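Local coordinates for protein cysteine synthase 3 (Entamoeba histolytica, PDB 6KR5) that catalyses, as a PLP-dependent O-acetylserine sulfhydrylase, the formation of cysteine from O-acetylserine and sulfide, at residues Lys43-Leu48 / Thr301-Leu306. Residues are numbered along the deposited sequence; the frame is centred on the assembly and turned at random.
Sequences KILVKL and TIVIIL
Strands Lys43-Leu48 and Thr301-Leu306 run side by side in the same direction, in register from Lys43 beside Thr301 to Leu48 beside Leu306. Five backbone hydrogen bonds alternate between them in the parallel pattern: Lys43 O and Leu45 N flank Ile302, Leu45 O and Lys47 N grip Ile304, and Lys47 O receives Leu306 N. The Leu45 N bond to Ile302 O, 2.8 Å long, is almost straight at 175°, whereas that from Ile304 N to Leu45 O bends to 148°.

Leu306 carries the packing on the face shared with Ile44, Val46, Ile302, Ile304 and Leu48. Its CG, anti to the carbonyl carbon (chi1 -53°), puts the CD1 branch against two neighbours: Leu306 CD1 crosses Val46 obliquely, 3.6 Å from Val46 CB, and presses on Leu48 CD2 at a tight 3.4 Å. Leu48 and Leu306 point the same way, as do Ile44 and Ile304, where Ile304 CD1 reaches within 3.6 Å of Ile44 CG2. On the other face, Leu45 slants across Thr301 (Leu45 CD1 to Thr301 CG2 3.8 Å), while Ile305 CD1 lies alongside the Lys47 stem, 4.0 Å from Lys47 CB. That stem is extended and bends only at its last torsion; its NZ forms a salt bridge with Glu175 and a hydrogen bond with Thr24.

The Ile305 side chain is about 7 Å from the bound PLP. Leu45 meets Ile13 and Leu48 meets Ile17 of the second subunit. In the six-stranded mixed sheet of this fold type II PLP enzyme, the pair lies between edge strand 26-28 and strand 186-190, with helix 279-292 packed against Ile44, Ile304 and Leu306.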
ATOM      1  N   LYS B  43      22.281   5.955 -13.291  1.00 25.12           N
ATOM      2  CA  LYS B  43      21.505   5.376 -12.197  1.00 24.51           C
ATOM      3  C   LYS B  43      20.105   5.969 -12.230  1.00 24.20           C
ATOM      4  O   LYS B  43      19.954   7.191 -12.183  1.00 25.47           O
ATOM      5  CB  LYS B  43      22.161   5.651 -10.844  1.00 28.82           C
ATOM      6  CG  LYS B  43      23.570   5.072 -10.692  1.00 31.99           C
ATOM      7  CD  LYS B  43      24.590   6.177 -10.439  1.00 35.32           C
ATOM      8  CE  LYS B  43      25.942   5.614 -10.032  1.00 41.39           C
ATOM      9  NZ  LYS B  43      26.576   4.814 -11.114  1.00 45.38           N
ATOM     10  N   ILE B  44      19.090   5.110 -12.305  1.00 22.39           N
ATOM     11  CA  ILE B  44      17.702   5.551 -12.391  1.00 22.94           C
ATOM     12  C   ILE B  44      16.976   5.002 -11.173  1.00 20.86           C
ATOM     13  O   ILE B  44      16.812   3.784 -11.034  1.00 21.39           O
ATOM     14  CB  ILE B  44      17.023   5.106 -13.695  1.00 20.75           C
ATOM     15  CG1 ILE B  44      17.820   5.618 -14.901  1.00 24.57           C
ATOM     16  CG2 ILE B  44      15.610   5.669 -13.758  1.00 23.07           C
ATOM     17  CD1 ILE B  44      18.797   4.636 -15.472  1.00 26.05           C
ATOM     18  N   LEU B  45      16.549   5.898 -10.286  1.00 21.66           N
ATOM     19  CA  LEU B  45      15.978   5.532  -8.998  1.00 21.13           C
ATOM     20  C   LEU B  45      14.538   6.003  -8.934  1.00 20.93           C
ATOM     21  O   LEU B  45      14.228   7.108  -9.393  1.00 21.68           O
ATOM     22  CB  LEU B  45      16.764   6.161  -7.844  1.00 22.88           C
ATOM     23  CG  LEU B  45      18.278   6.001  -7.911  1.00 19.60           C
ATOM     24  CD1 LEU B  45      18.901   6.768  -6.737  1.00 21.63           C
ATOM     25  CD2 LEU B  45      18.655   4.522  -7.888  1.00 22.06           C
ATOM     26  N   VAL B  46      13.666   5.184  -8.345  1.00 20.58           N
ATOM     27  CA  VAL B  46      12.251   5.522  -8.215  1.00 20.26           C
ATOM     28  C   VAL B  46      11.906   5.700  -6.744  1.00 19.45           C
ATOM     29  O   VAL B  46      12.268   4.869  -5.901  1.00 19.74           O
ATOM     30  CB  VAL B  46      11.344   4.468  -8.884  1.00 18.76           C
ATOM     31  CG1 VAL B  46      11.451   4.584 -10.396  1.00 20.13           C
ATOM     32  CG2 VAL B  46      11.664   3.045  -8.420  1.00 19.29           C
ATOM     33  N   LYS B  47      11.194   6.783  -6.437  1.00 19.69           N
ATOM     34  CA  LYS B  47      10.758   7.070  -5.075  1.00 19.24           C
ATOM     35  C   LYS B  47       9.303   6.641  -4.946  1.00 20.20           C
ATOM     36  O   LYS B  47       8.438   7.162  -5.653  1.00 20.03           O
ATOM     37  CB  LYS B  47      10.914   8.552  -4.738  1.00 20.70           C
ATOM     38  CG  LYS B  47      10.621   8.833  -3.266  1.00 23.13           C
ATOM     39  CD  LYS B  47      11.210  10.135  -2.792  1.00 23.36           C
ATOM     40  CE  LYS B  47      10.918  10.358  -1.310  1.00 23.83           C
ATOM     41  NZ  LYS B  47      11.580   9.403  -0.363  1.00 21.40           N
ATOM     42  N   LEU B  48       9.043   5.678  -4.059  1.00 20.73           N
ATOM     43  CA  LEU B  48       7.768   4.957  -4.049  1.00 20.11           C
ATOM     44  C   LEU B  48       6.818   5.583  -3.034  1.00 19.07           C
ATOM     45  O   LEU B  48       6.752   5.164  -1.873  1.00 19.50           O
ATOM     46  CB  LEU B  48       8.010   3.483  -3.761  1.00 20.44           C
ATOM     47  CG  LEU B  48       9.048   2.898  -4.705  1.00 20.49           C
ATOM     48  CD1 LEU B  48       9.215   1.426  -4.392  1.00 20.43           C
ATOM     49  CD2 LEU B  48       8.602   3.063  -6.120  1.00 20.64           C
ATOM     50  N   THR B 301      22.619  10.598 -11.650  1.00 26.03           N
ATOM     51  CA  THR B 301      21.640   9.981 -10.760  1.00 24.25           C
ATOM     52  C   THR B 301      20.299  10.665 -11.000  1.00 22.16           C
ATOM     53  O   THR B 301      20.128  11.850 -10.694  1.00 24.69           O
ATOM     54  CB  THR B 301      22.065  10.093  -9.298  1.00 25.73           C
ATOM     55  OG1 THR B 301      23.269   9.346  -9.097  1.00 26.19           O
ATOM     56  CG2 THR B 301      20.985   9.518  -8.383  1.00 23.18           C
ATOM     57  N   ILE B 302      19.355   9.911 -11.550  1.00 22.30           N
ATOM     58  CA  ILE B 302      18.049  10.414 -11.959  1.00 20.66           C
ATOM     59  C   ILE B 302      17.013   9.839 -11.003  1.00 22.69           C
ATOM     60  O   ILE B 302      16.896   8.613 -10.881  1.00 25.10           O
ATOM     61  CB  ILE B 302      17.754  10.018 -13.414  1.00 22.67           C
ATOM     62  CG1 ILE B 302      18.780  10.668 -14.342  1.00 26.54           C
ATOM     63  CG2 ILE B 302      16.341  10.394 -13.815  1.00 23.46           C
ATOM     64  CD1 ILE B 302      18.914   9.989 -15.671  1.00 25.40           C
ATOM     65  N   VAL B 303      16.275  10.714 -10.316  1.00 21.68           N
ATOM     66  CA  VAL B 303      15.281  10.311  -9.321  1.00 20.08           C
ATOM     67  C   VAL B 303      13.896  10.604  -9.879  1.00 18.05           C
ATOM     68  O   VAL B 303      13.625  11.724 -10.321  1.00 20.00           O
ATOM     69  CB  VAL B 303      15.482  11.039  -7.981  1.00 18.43           C
ATOM     70  CG1 VAL B 303      14.321  10.730  -7.022  1.00 22.36           C
ATOM     71  CG2 VAL B 303      16.811  10.642  -7.353  1.00 22.96           C
ATOM     72  N   ILE B 304      13.013   9.611  -9.825  1.00 19.77           N
ATOM     73  CA  ILE B 304      11.686   9.700 -10.424  1.00 20.04           C
ATOM     74  C   ILE B 304      10.660   9.478  -9.321  1.00 19.29           C
ATOM     75  O   ILE B 304      10.686   8.441  -8.653  1.00 19.58           O
ATOM     76  CB  ILE B 304      11.511   8.664 -11.543  1.00 18.54           C
ATOM     77  CG1 ILE B 304      12.687   8.723 -12.528  1.00 19.57           C
ATOM     78  CG2 ILE B 304      10.201   8.872 -12.290  1.00 20.19           C
ATOM     79  CD1 ILE B 304      12.580   7.668 -13.604  1.00 24.55           C
ATOM     80  N   ILE B 305       9.746  10.430  -9.151  1.00 17.71           N
ATOM     81  CA  ILE B 305       8.653  10.268  -8.194  1.00 18.40           C
ATOM     82  C   ILE B 305       7.614   9.327  -8.782  1.00 20.08           C
ATOM     83  O   ILE B 305       7.156   9.527  -9.914  1.00 19.34           O
ATOM     84  CB  ILE B 305       8.011  11.626  -7.865  1.00 18.93           C
ATOM     85  CG1 ILE B 305       9.046  12.615  -7.341  1.00 21.03           C
ATOM     86  CG2 ILE B 305       6.883  11.442  -6.846  1.00 19.17           C
ATOM     87  CD1 ILE B 305       9.745  12.135  -6.072  1.00 21.45           C
ATOM     88  N   LEU B 306       7.219   8.306  -8.007  1.00 19.68           N
ATOM     89  CA  LEU B 306       6.106   7.431  -8.384  1.00 16.61           C
ATOM     90  C   LEU B 306       4.943   7.725  -7.443  1.00 18.48           C
ATOM     91  O   LEU B 306       4.957   7.270  -6.290  1.00 18.95           O
ATOM     92  CB  LEU B 306       6.507   5.952  -8.309  1.00 17.10           C
ATOM     93  CG  LEU B 306       7.776   5.538  -9.075  1.00 18.03           C
ATOM     94  CD1 LEU B 306       7.782   4.021  -9.274  1.00 20.16           C
ATOM     95  CD2 LEU B 306       7.881   6.233 -10.392  1.00 20.56           C
TER